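Local atomic coordinates of universal stress protein A-like protein (Arabidopsis thaliana, PDB entry 2GM3), a protein that binds adenosine monophosphate and belongs to the universal stress protein family, though its cellular role is not established. Residues Asn22-Ile25 against Ser26-Arg29; Cys117-Val120 against Lys121-Arg124; Tyr68-Pro71 against Glu72-Arg75. All blocks are in the same frame, centred on the assembly; numbering follows the deposited sequence.

Contact 1. Residues Asn22-Ile25 against Ser26-Arg29. With AMP (adenosine monophosphate), chain G.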
ATOM      1  N   ASN A  22       2.936  24.322   1.936  1.00 64.25           N
ATOM      2  CA  ASN A  22       2.470  23.253   1.071  1.00 62.64           C
ATOM      3  C   ASN A  22       2.951  21.881   1.470  1.00 61.58           C
ATOM      4  O   ASN A  22       4.123  21.731   1.862  1.00 61.56           O
ATOM      5  CB  ASN A  22       2.889  23.567  -0.335  1.00 62.61           C
ATOM      6  CG  ASN A  22       2.304  24.829  -0.776  1.00 62.13           C
ATOM      7  OD1 ASN A  22       1.123  25.047  -0.567  1.00 64.14           O
ATOM      8  ND2 ASN A  22       3.115  25.714  -1.313  1.00 62.06           N
ATOM      9  N   PRO A  23       2.057  20.870   1.369  1.00 60.19           N
ATOM     10  CA  PRO A  23       2.478  19.455   1.503  1.00 58.99           C
ATOM     11  C   PRO A  23       3.405  19.068   0.364  1.00 57.78           C
ATOM     12  O   PRO A  23       3.377  19.689  -0.690  1.00 57.30           O
ATOM     13  CB  PRO A  23       1.173  18.693   1.328  1.00 59.67           C
ATOM     14  CG  PRO A  23       0.287  19.672   0.474  1.00 59.82           C
ATOM     15  CD  PRO A  23       0.616  21.002   1.088  1.00 59.40           C
ATOM     16  N   SER A  24       4.223  18.050   0.568  1.00 57.00           N
ATOM     17  CA  SER A  24       5.039  17.515  -0.527  1.00 56.41           C
ATOM     18  C   SER A  24       4.109  17.010  -1.631  1.00 56.20           C
ATOM     19  O   SER A  24       3.003  16.531  -1.345  1.00 56.53           O
ATOM     20  CB  SER A  24       5.946  16.397  -0.011  1.00 55.91           C
ATOM     21  OG  SER A  24       5.245  15.195   0.243  1.00 55.71           O
ATOM     22  N   ILE A  25       4.546  17.123  -2.875  1.00 55.80           N
ATOM     23  CA  ILE A  25       3.796  16.594  -4.001  1.00 55.53           C
ATOM     24  C   ILE A  25       3.438  15.121  -3.792  1.00 55.76           C
ATOM     25  O   ILE A  25       2.320  14.703  -4.074  1.00 55.64           O
ATOM     26  CB  ILE A  25       4.540  16.759  -5.321  1.00 55.74           C
ATOM     27  CG1 ILE A  25       4.964  18.212  -5.546  1.00 54.36           C
ATOM     28  CG2 ILE A  25       3.643  16.357  -6.458  1.00 55.42           C
ATOM     29  CD1 ILE A  25       6.069  18.335  -6.557  1.00 53.97           C
ATOM     30  N   SER A  26       4.361  14.354  -3.224  1.00 55.72           N
ATOM     31  CA  SER A  26       4.148  12.933  -3.150  1.00 56.01           C
ATOM     32  C   SER A  26       3.081  12.542  -2.113  1.00 56.31           C
ATOM     33  O   SER A  26       2.217  11.688  -2.365  1.00 56.22           O
ATOM     34  CB  SER A  26       5.475  12.187  -2.956  1.00 55.41           C
ATOM     35  OG  SER A  26       6.003  12.420  -1.676  1.00 56.14           O
ATOM     36  N   CYS A  27       3.120  13.167  -0.951  1.00 56.91           N
ATOM     37  CA  CYS A  27       2.178  12.781   0.084  1.00 57.14           C
ATOM     38  C   CYS A  27       0.823  13.368  -0.247  1.00 56.97           C
ATOM     39  O   CYS A  27      -0.184  12.814   0.132  1.00 58.21           O
ATOM     40  CB  CYS A  27       2.649  13.184   1.478  1.00 57.56           C
ATOM     41  SG  CYS A  27       2.317  14.926   1.915  1.00 60.80           S
ATOM     42  N   LYS A  28       0.794  14.451  -0.991  1.00 56.32           N
ATOM     43  CA  LYS A  28      -0.437  15.047  -1.409  1.00 56.94           C
ATOM     44  C   LYS A  28      -1.112  14.124  -2.415  1.00 57.25           C
ATOM     45  O   LYS A  28      -2.321  13.821  -2.307  1.00 57.54           O
ATOM     46  CB  LYS A  28      -0.168  16.411  -2.053  1.00 56.44           C
ATOM     47  CG  LYS A  28      -1.400  17.310  -2.115  1.00 58.24           C
ATOM     48  CD  LYS A  28      -1.115  18.672  -2.797  1.00 57.83           C
ATOM     49  CE  LYS A  28      -2.404  19.256  -3.347  1.00 61.30           C
ATOM     50  NZ  LYS A  28      -2.247  20.690  -3.783  1.00 62.13           N
ATOM     51  N   ARG A  29      -0.335  13.695  -3.405  1.00 57.01           N
ATOM     52  CA  ARG A  29      -0.807  12.745  -4.378  1.00 57.13           C
ATOM     53  C   ARG A  29      -1.279  11.477  -3.677  1.00 57.27           C
ATOM     54  O   ARG A  29      -2.372  10.964  -3.960  1.00 56.77           O
ATOM     55  CB  ARG A  29       0.287  12.429  -5.412  1.00 56.98           C
ATOM     56  CG  ARG A  29      -0.083  11.280  -6.320  1.00 57.07           C
ATOM     57  CD  ARG A  29      -1.371  11.623  -7.102  1.00 57.69           C
ATOM     58  NE  ARG A  29      -1.271  12.962  -7.647  1.00 57.78           N
ATOM     59  CZ  ARG A  29      -2.254  13.842  -7.666  1.00 60.25           C
ATOM     60  NH1 ARG A  29      -3.458  13.522  -7.187  1.00 61.51           N
ATOM     61  NH2 ARG A  29      -2.027  15.045  -8.164  1.00 58.91           N
TER
HETATM   62  P   AMP G 176      10.358   8.884  -0.096  1.00 36.27           P
HETATM   63  O1P AMP G 176      11.204   9.538   0.841  1.00 39.56           O
HETATM   64  O2P AMP G 176      10.238   9.570  -1.406  1.00 34.63           O
HETATM   65  O3P AMP G 176      10.523   7.451  -0.267  1.00 32.77           O
HETATM   66  O5' AMP G 176       8.864   8.954   0.453  1.00 34.90           O
HETATM   67  C5' AMP G 176       8.223  10.201   0.594  1.00 31.51           C
HETATM   68  C4' AMP G 176       7.069   9.961   1.531  1.00 33.03           C
HETATM   69  O4' AMP G 176       7.528   9.644   2.890  1.00 35.15           O
HETATM   70  C3' AMP G 176       6.184  11.165   1.686  1.00 33.38           C
HETATM   71  O3' AMP G 176       5.248  11.175   0.570  1.00 31.87           O
HETATM   72  C2' AMP G 176       5.479  10.840   2.994  1.00 33.90           C
HETATM   73  O2' AMP G 176       4.381   9.969   2.717  1.00 31.27           O
HETATM   74  C1' AMP G 176       6.548  10.115   3.802  1.00 33.28           C
HETATM   75  N9  AMP G 176       7.304  11.115   4.583  1.00 36.36           N
HETATM   76  C8  AMP G 176       8.481  11.704   4.269  1.00 34.22           C
HETATM   77  N7  AMP G 176       8.822  12.558   5.249  1.00 33.75           N
HETATM   78  C5  AMP G 176       7.886  12.483   6.203  1.00 36.14           C
HETATM   79  C6  AMP G 176       7.685  13.090   7.447  1.00 33.50           C
HETATM   80  N6  AMP G 176       8.521  13.978   7.954  1.00 33.23           N
HETATM   81  N1  AMP G 176       6.599  12.770   8.140  1.00 33.41           N
HETATM   82  C2  AMP G 176       5.703  11.907   7.706  1.00 34.77           C
HETATM   83  N3  AMP G 176       5.848  11.297   6.538  1.00 37.48           N
HETATM   84  C4  AMP G 176       6.925  11.565   5.774  1.00 36.75           C
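K28 N donates to S24 O (3.1 Å) and R29 N to I25 O (2.9 Å), the i to i-4 bonds that turn the chain from the loop after strand 6-11 into helix 25-39. S24 is the N-cap. Its chi1 of 74° sets OG between its own N and carbonyl carbon, where OG accepts from C27 N at 3.2 Å in a nearly straight bond (161° at the hydrogen). The same oxygen is hydrogen-bonded to OD1 of N13, itself an AMP-binding residue. S26, two residues on, points its hydroxyl at AMP: O3' of the ribose donates to S26 OG over 2.7 Å, and OG is also bonded to D175 OD1. C27 CB packs against the same O3' at 3.4 Å. Away from the ligand, the P23 ring and K28 chain cross at a slant, P23 CG 3.7 Å from K28 CD, and P23 CB lies 4.0 Å from C27 SG, while F92 of helix 81-99 touches both P23 and C27. Each serine oxygen thus has two partners: S24 satisfies the first turn and ties it to N13, and S26 places an acceptor for the ribose. This first turn therefore lines the nucleotide pocket, with the ribose alongside.

Contact 2. Residues Cys117-Val120 against Lys121-Arg124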
ATOM      1  N   CYS A 117       7.230   4.127  11.688  1.00 59.85           N
ATOM      2  CA  CYS A 117       7.166   2.743  12.114  1.00 60.78           C
ATOM      3  C   CYS A 117       6.813   2.577  13.581  1.00 60.56           C
ATOM      4  O   CYS A 117       6.082   1.656  13.940  1.00 60.77           O
ATOM      5  CB  CYS A 117       8.467   1.991  11.778  1.00 60.61           C
ATOM      6  SG  CYS A 117       8.622   1.712  10.002  1.00 64.56           S
ATOM      7  N   GLN A 118       7.337   3.443  14.440  1.00 60.55           N
ATOM      8  CA  GLN A 118       6.982   3.375  15.861  1.00 60.85           C
ATOM      9  C   GLN A 118       5.496   3.693  16.017  1.00 60.35           C
ATOM     10  O   GLN A 118       4.786   3.065  16.796  1.00 60.27           O
ATOM     11  CB  GLN A 118       7.790   4.358  16.694  1.00 60.51           C
ATOM     12  CG  GLN A 118       9.264   4.016  16.864  1.00 61.88           C
ATOM     13  CD  GLN A 118       9.988   5.138  17.623  1.00 62.97           C
ATOM     14  OE1 GLN A 118      10.086   6.269  17.138  1.00 65.81           O
ATOM     15  NE2 GLN A 118      10.460   4.837  18.831  1.00 65.08           N
ATOM     16  N   GLU A 119       5.019   4.634  15.219  1.00 60.29           N
ATOM     17  CA  GLU A 119       3.635   5.063  15.307  1.00 60.13           C
ATOM     18  C   GLU A 119       2.684   3.990  14.796  1.00 60.04           C
ATOM     19  O   GLU A 119       1.623   3.742  15.408  1.00 60.19           O
ATOM     20  CB  GLU A 119       3.442   6.411  14.629  1.00 59.66           C
ATOM     21  CG  GLU A 119       4.089   7.558  15.423  1.00 60.26           C
ATOM     22  CD  GLU A 119       3.263   7.947  16.645  1.00 61.66           C
ATOM     23  OE1 GLU A 119       3.641   7.569  17.791  1.00 63.52           O
ATOM     24  OE2 GLU A 119       2.208   8.595  16.464  1.00 60.50           O
ATOM     25  N   VAL A 120       3.096   3.296  13.737  1.00 59.74           N
ATOM     26  CA  VAL A 120       2.339   2.134  13.264  1.00 59.08           C
ATOM     27  C   VAL A 120       2.120   1.123  14.360  1.00 59.42           C
ATOM     28  O   VAL A 120       0.993   0.677  14.560  1.00 59.72           O
ATOM     29  CB  VAL A 120       2.983   1.484  12.016  1.00 59.42           C
ATOM     30  CG1 VAL A 120       2.379   0.101  11.763  1.00 57.40           C
ATOM     31  CG2 VAL A 120       2.834   2.424  10.799  1.00 56.83           C
ATOM     32  N   LYS A 121       3.170   0.767  15.087  1.00 59.57           N
ATOM     33  CA  LYS A 121       2.971  -0.197  16.155  1.00 60.35           C
ATOM     34  C   LYS A 121       2.268   0.312  17.417  1.00 60.14           C
ATOM     35  O   LYS A 121       1.754  -0.485  18.192  1.00 60.07           O
ATOM     36  CB  LYS A 121       4.210  -1.068  16.455  1.00 61.08           C
ATOM     37  CG  LYS A 121       5.570  -0.387  16.506  1.00 62.68           C
ATOM     38  CD  LYS A 121       6.624  -1.334  15.862  1.00 64.31           C
ATOM     39  CE  LYS A 121       7.957  -1.298  16.593  1.00 64.93           C
ATOM     40  NZ  LYS A 121       7.816  -1.923  17.951  1.00 66.80           N
ATOM     41  N   ARG A 122       2.171   1.635  17.574  1.00 60.17           N
ATOM     42  CA  ARG A 122       1.504   2.251  18.731  1.00 59.80           C
ATOM     43  C   ARG A 122       0.017   2.398  18.418  1.00 59.74           C
ATOM     44  O   ARG A 122      -0.833   2.023  19.210  1.00 59.41           O
ATOM     45  CB  ARG A 122       2.126   3.635  19.006  1.00 59.84           C
ATOM     46  CG  ARG A 122       1.827   4.312  20.357  1.00 59.99           C
ATOM     47  CD  ARG A 122       1.983   5.850  20.271  1.00 59.94           C
ATOM     48  NE  ARG A 122       0.658   6.411  20.119  1.00 61.17           N
ATOM     49  CZ  ARG A 122       0.305   7.437  19.366  1.00 61.50           C
ATOM     50  NH1 ARG A 122       1.164   8.125  18.650  1.00 61.78           N
ATOM     51  NH2 ARG A 122      -0.959   7.775  19.340  1.00 65.72           N
ATOM     52  N   VAL A 123      -0.279   2.931  17.238  1.00 59.69           N
ATOM     53  CA  VAL A 123      -1.626   3.322  16.858  1.00 59.64           C
ATOM     54  C   VAL A 123      -2.352   2.145  16.251  1.00 59.54           C
ATOM     55  O   VAL A 123      -3.569   2.032  16.355  1.00 59.55           O
ATOM     56  CB  VAL A 123      -1.554   4.482  15.849  1.00 59.65           C
ATOM     57  CG1 VAL A 123      -2.900   4.746  15.184  1.00 60.20           C
ATOM     58  CG2 VAL A 123      -1.045   5.735  16.539  1.00 60.22           C
ATOM     59  N   ARG A 124      -1.584   1.261  15.629  1.00 59.55           N
ATOM     60  CA  ARG A 124      -2.108   0.084  14.956  1.00 59.66           C
ATOM     61  C   ARG A 124      -3.175   0.388  13.930  1.00 59.16           C
ATOM     62  O   ARG A 124      -4.288  -0.066  14.052  1.00 59.55           O
ATOM     63  CB  ARG A 124      -2.520  -1.002  15.974  1.00 59.46           C
ATOM     64  CG  ARG A 124      -1.381  -2.006  16.156  1.00 61.45           C
ATOM     65  CD  ARG A 124      -1.384  -2.724  17.458  1.00 65.06           C
ATOM     66  NE  ARG A 124      -2.087  -1.935  18.472  1.00 67.74           N
ATOM     67  CZ  ARG A 124      -2.490  -2.408  19.647  1.00 66.81           C
ATOM     68  NH1 ARG A 124      -2.263  -3.666  20.008  1.00 66.85           N
ATOM     69  NH2 ARG A 124      -3.136  -1.609  20.458  1.00 67.50           N
TER
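E119 and R122, one helical turn apart, form a salt bridge in which a single nitrogen, R122 NH1, sits before both carboxylate oxygens. The distance to E119 OE2 is 2.5 Å, a short one, and to E119 OE1 2.7 Å, the latter a weak hydrogen bond bent to 150° at the hydrogen. The grip is not a flat two-nitrogen pairing, since the carboxylate and guanidinium planes are turned 48° apart. The two side chains run side by side and point the same way; E119 reaches its partner by folding at chi2 (-76°), which swings the carboxylate forward, toward the C-terminal end and R122. OE2 has a second donor in W106 NE1 of strand 102-109, so the group is held from the sheet as well and is likely to keep its negative charge.

Behind these come the backbone bonds of the last turns. V123 N to E119 O is short and straight (2.8 Å), K121 N to C117 O is longer at 3.3 Å, and both bonds from R122 N, to the carbonyls of Q118 and E119, are weak. V120 O closes the series by accepting from R124 N at 2.9 Å.

V123 CG2 lies 3.4 Å above one face of the R122 guanidinium, offset toward its rim. Outside the segments, W106 touches both R122 and V123, and L51 and L49 of strand 46-54 touch E119 and V123 respectively, so this flank of the helix faces the sheet.

R124, the first residue to leave helical geometry, has a positive phi. The contact is the C-terminal end of helix 112-123, the helix of a beta-alpha-beta crossover from strand 102-109 to strand 127-132 in the parallel alpha/beta fold of this family.

Contact 3. Residues Tyr68-Pro71 against Glu72-Arg75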
ATOM      1  N   TYR A  68      13.414  36.590  21.672  1.00 66.68           N
ATOM      2  CA  TYR A  68      13.087  37.335  20.469  1.00 66.63           C
ATOM      3  C   TYR A  68      13.724  38.708  20.528  1.00 67.41           C
ATOM      4  O   TYR A  68      13.532  39.434  21.509  1.00 67.78           O
ATOM      5  CB  TYR A  68      11.573  37.479  20.362  1.00 65.87           C
ATOM      6  CG  TYR A  68      10.859  36.167  20.228  1.00 65.03           C
ATOM      7  CD1 TYR A  68      10.486  35.435  21.347  1.00 63.83           C
ATOM      8  CD2 TYR A  68      10.579  35.636  18.971  1.00 65.05           C
ATOM      9  CE1 TYR A  68       9.845  34.212  21.215  1.00 64.58           C
ATOM     10  CE2 TYR A  68       9.937  34.425  18.833  1.00 63.89           C
ATOM     11  CZ  TYR A  68       9.573  33.717  19.948  1.00 64.39           C
ATOM     12  OH  TYR A  68       8.946  32.511  19.794  1.00 64.45           O
ATOM     13  N   ALA A  69      14.462  39.076  19.483  1.00 67.84           N
ATOM     14  CA  ALA A  69      15.213  40.334  19.482  1.00 68.43           C
ATOM     15  C   ALA A  69      14.851  41.292  18.353  1.00 68.80           C
ATOM     16  O   ALA A  69      15.240  42.447  18.370  1.00 68.94           O
ATOM     17  CB  ALA A  69      16.710  40.059  19.489  1.00 67.94           C
ATOM     18  N   SER A  70      14.099  40.805  17.380  1.00 69.78           N
ATOM     19  CA  SER A  70      13.771  41.568  16.170  1.00 70.50           C
ATOM     20  C   SER A  70      12.447  41.084  15.588  1.00 70.86           C
ATOM     21  O   SER A  70      12.052  39.954  15.841  1.00 70.77           O
ATOM     22  CB  SER A  70      14.870  41.398  15.116  1.00 70.34           C
ATOM     23  OG  SER A  70      14.944  40.053  14.656  1.00 70.03           O
ATOM     24  N   PRO A  71      11.767  41.932  14.790  1.00 71.52           N
ATOM     25  CA  PRO A  71      10.542  41.496  14.117  1.00 72.34           C
ATOM     26  C   PRO A  71      10.774  40.224  13.302  1.00 73.33           C
ATOM     27  O   PRO A  71       9.899  39.358  13.220  1.00 73.22           O
ATOM     28  CB  PRO A  71      10.219  42.667  13.176  1.00 71.90           C
ATOM     29  CG  PRO A  71      10.866  43.837  13.782  1.00 71.56           C
ATOM     30  CD  PRO A  71      12.110  43.327  14.449  1.00 71.39           C
ATOM     31  N   GLU A  72      11.972  40.121  12.740  1.00 74.36           N
ATOM     32  CA  GLU A  72      12.357  39.006  11.892  1.00 75.60           C
ATOM     33  C   GLU A  72      12.327  37.665  12.623  1.00 75.70           C
ATOM     34  O   GLU A  72      11.952  36.654  12.026  1.00 75.52           O
ATOM     35  CB  GLU A  72      13.706  39.316  11.241  1.00 75.78           C
ATOM     36  CG  GLU A  72      13.843  40.826  10.901  1.00 77.82           C
ATOM     37  CD  GLU A  72      14.799  41.110   9.748  1.00 80.65           C
ATOM     38  OE1 GLU A  72      15.887  40.473   9.720  1.00 81.72           O
ATOM     39  OE2 GLU A  72      14.465  41.968   8.878  1.00 79.92           O
ATOM     40  N   ASP A  73      12.677  37.680  13.914  1.00 75.89           N
ATOM     41  CA  ASP A  73      12.612  36.494  14.772  1.00 76.10           C
ATOM     42  C   ASP A  73      11.213  35.902  14.903  1.00 76.04           C
ATOM     43  O   ASP A  73      11.073  34.708  15.091  1.00 75.89           O
ATOM     44  CB  ASP A  73      13.138  36.813  16.168  1.00 76.16           C
ATOM     45  CG  ASP A  73      14.631  36.883  16.223  1.00 76.26           C
ATOM     46  OD1 ASP A  73      15.290  36.284  15.354  1.00 77.23           O
ATOM     47  OD2 ASP A  73      15.145  37.533  17.151  1.00 76.02           O
ATOM     48  N   PHE A  74      10.192  36.744  14.815  1.00 76.25           N
ATOM     49  CA  PHE A  74       8.811  36.286  14.890  1.00 76.69           C
ATOM     50  C   PHE A  74       8.323  35.684  13.584  1.00 77.39           C
ATOM     51  O   PHE A  74       7.464  34.811  13.588  1.00 77.44           O
ATOM     52  CB  PHE A  74       7.878  37.413  15.331  1.00 75.83           C
ATOM     53  CG  PHE A  74       8.040  37.788  16.759  1.00 74.67           C
ATOM     54  CD1 PHE A  74       8.869  38.841  17.123  1.00 73.46           C
ATOM     55  CD2 PHE A  74       7.380  37.077  17.747  1.00 72.46           C
ATOM     56  CE1 PHE A  74       9.023  39.172  18.449  1.00 72.99           C
ATOM     57  CE2 PHE A  74       7.533  37.401  19.061  1.00 71.98           C
ATOM     58  CZ  PHE A  74       8.352  38.450  19.421  1.00 72.63           C
ATOM     59  N   ARG A  75       8.875  36.157  12.472  1.00 78.25           N
ATOM     60  CA  ARG A  75       8.574  35.577  11.191  1.00 78.89           C
ATOM     61  C   ARG A  75       9.203  34.200  11.067  1.00 79.21           C
ATOM     62  O   ARG A  75       8.567  33.278  10.561  1.00 79.32           O
ATOM     63  CB  ARG A  75       8.933  36.542  10.081  1.00 78.81           C
ATOM     64  CG  ARG A  75       7.829  37.581   9.949  1.00 80.18           C
ATOM     65  CD  ARG A  75       8.340  38.998  10.077  1.00 81.50           C
ATOM     66  NE  ARG A  75       8.771  39.501   8.781  1.00 82.80           N
ATOM     67  CZ  ARG A  75       9.374  40.667   8.578  1.00 83.26           C
ATOM     68  NH1 ARG A  75       9.629  41.482   9.594  1.00 82.18           N
ATOM     69  NH2 ARG A  75       9.720  41.014   7.345  1.00 83.54           N
TER
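D73 reaches back to the loop before its helix: OD2 accepts from A69 N at 2.9 Å, on the lone pair directed away from OD1 and nearly straight (162° at the hydrogen). The D73 N-H donates in turn, in two weak bonds, to S70 O at 3.0 Å and to the N-cap hydroxyl S70 OG at 3.4 Å. P71 follows the cap and has no N-H to satisfy; its carbonyl oxygen takes F74 N at 3.1 Å, with the donor well above the carbonyl plane, and R75 N through a weak bond. Beside this polar network Y68 and F74 form an offset stack, with centroids 4.3 Å apart and planes only 12° from parallel. Y68 CD2 sits over the centre of the F74 ring, whereas F74 CE2 lies toward the rim of Y68. Replacing F74 by an alanine would probably leave that face of Y68 without its stacking partner and the tyrosine ring freer to turn. The D73 carboxylate, near the start of helix 71-77, would be favoured by the helix dipole. On this exposed surface, a charged side chain, a serine cap and two rings together join the loop to the first turn.

The three contacts stand in separate parts of the chain and none touches another. Contacts 1 and 3 are both helix starts with a serine N-cap, while contact 2 is a helix end. Contact 1 alone takes part in the AMP pocket, through S26 and C27; its centre is about 7 Å from the centre of the chain. Contact 2 is further out, about 22 Å from contact 1 between centres, yet its E119 side chain comes within about 9 Å of AMP and 6 Å of the side chain of V53, a pocket residue. Contact 3 is remote from the annotated sites: about 29 Å from contact 1 and 37 Å from contact 2 between centres.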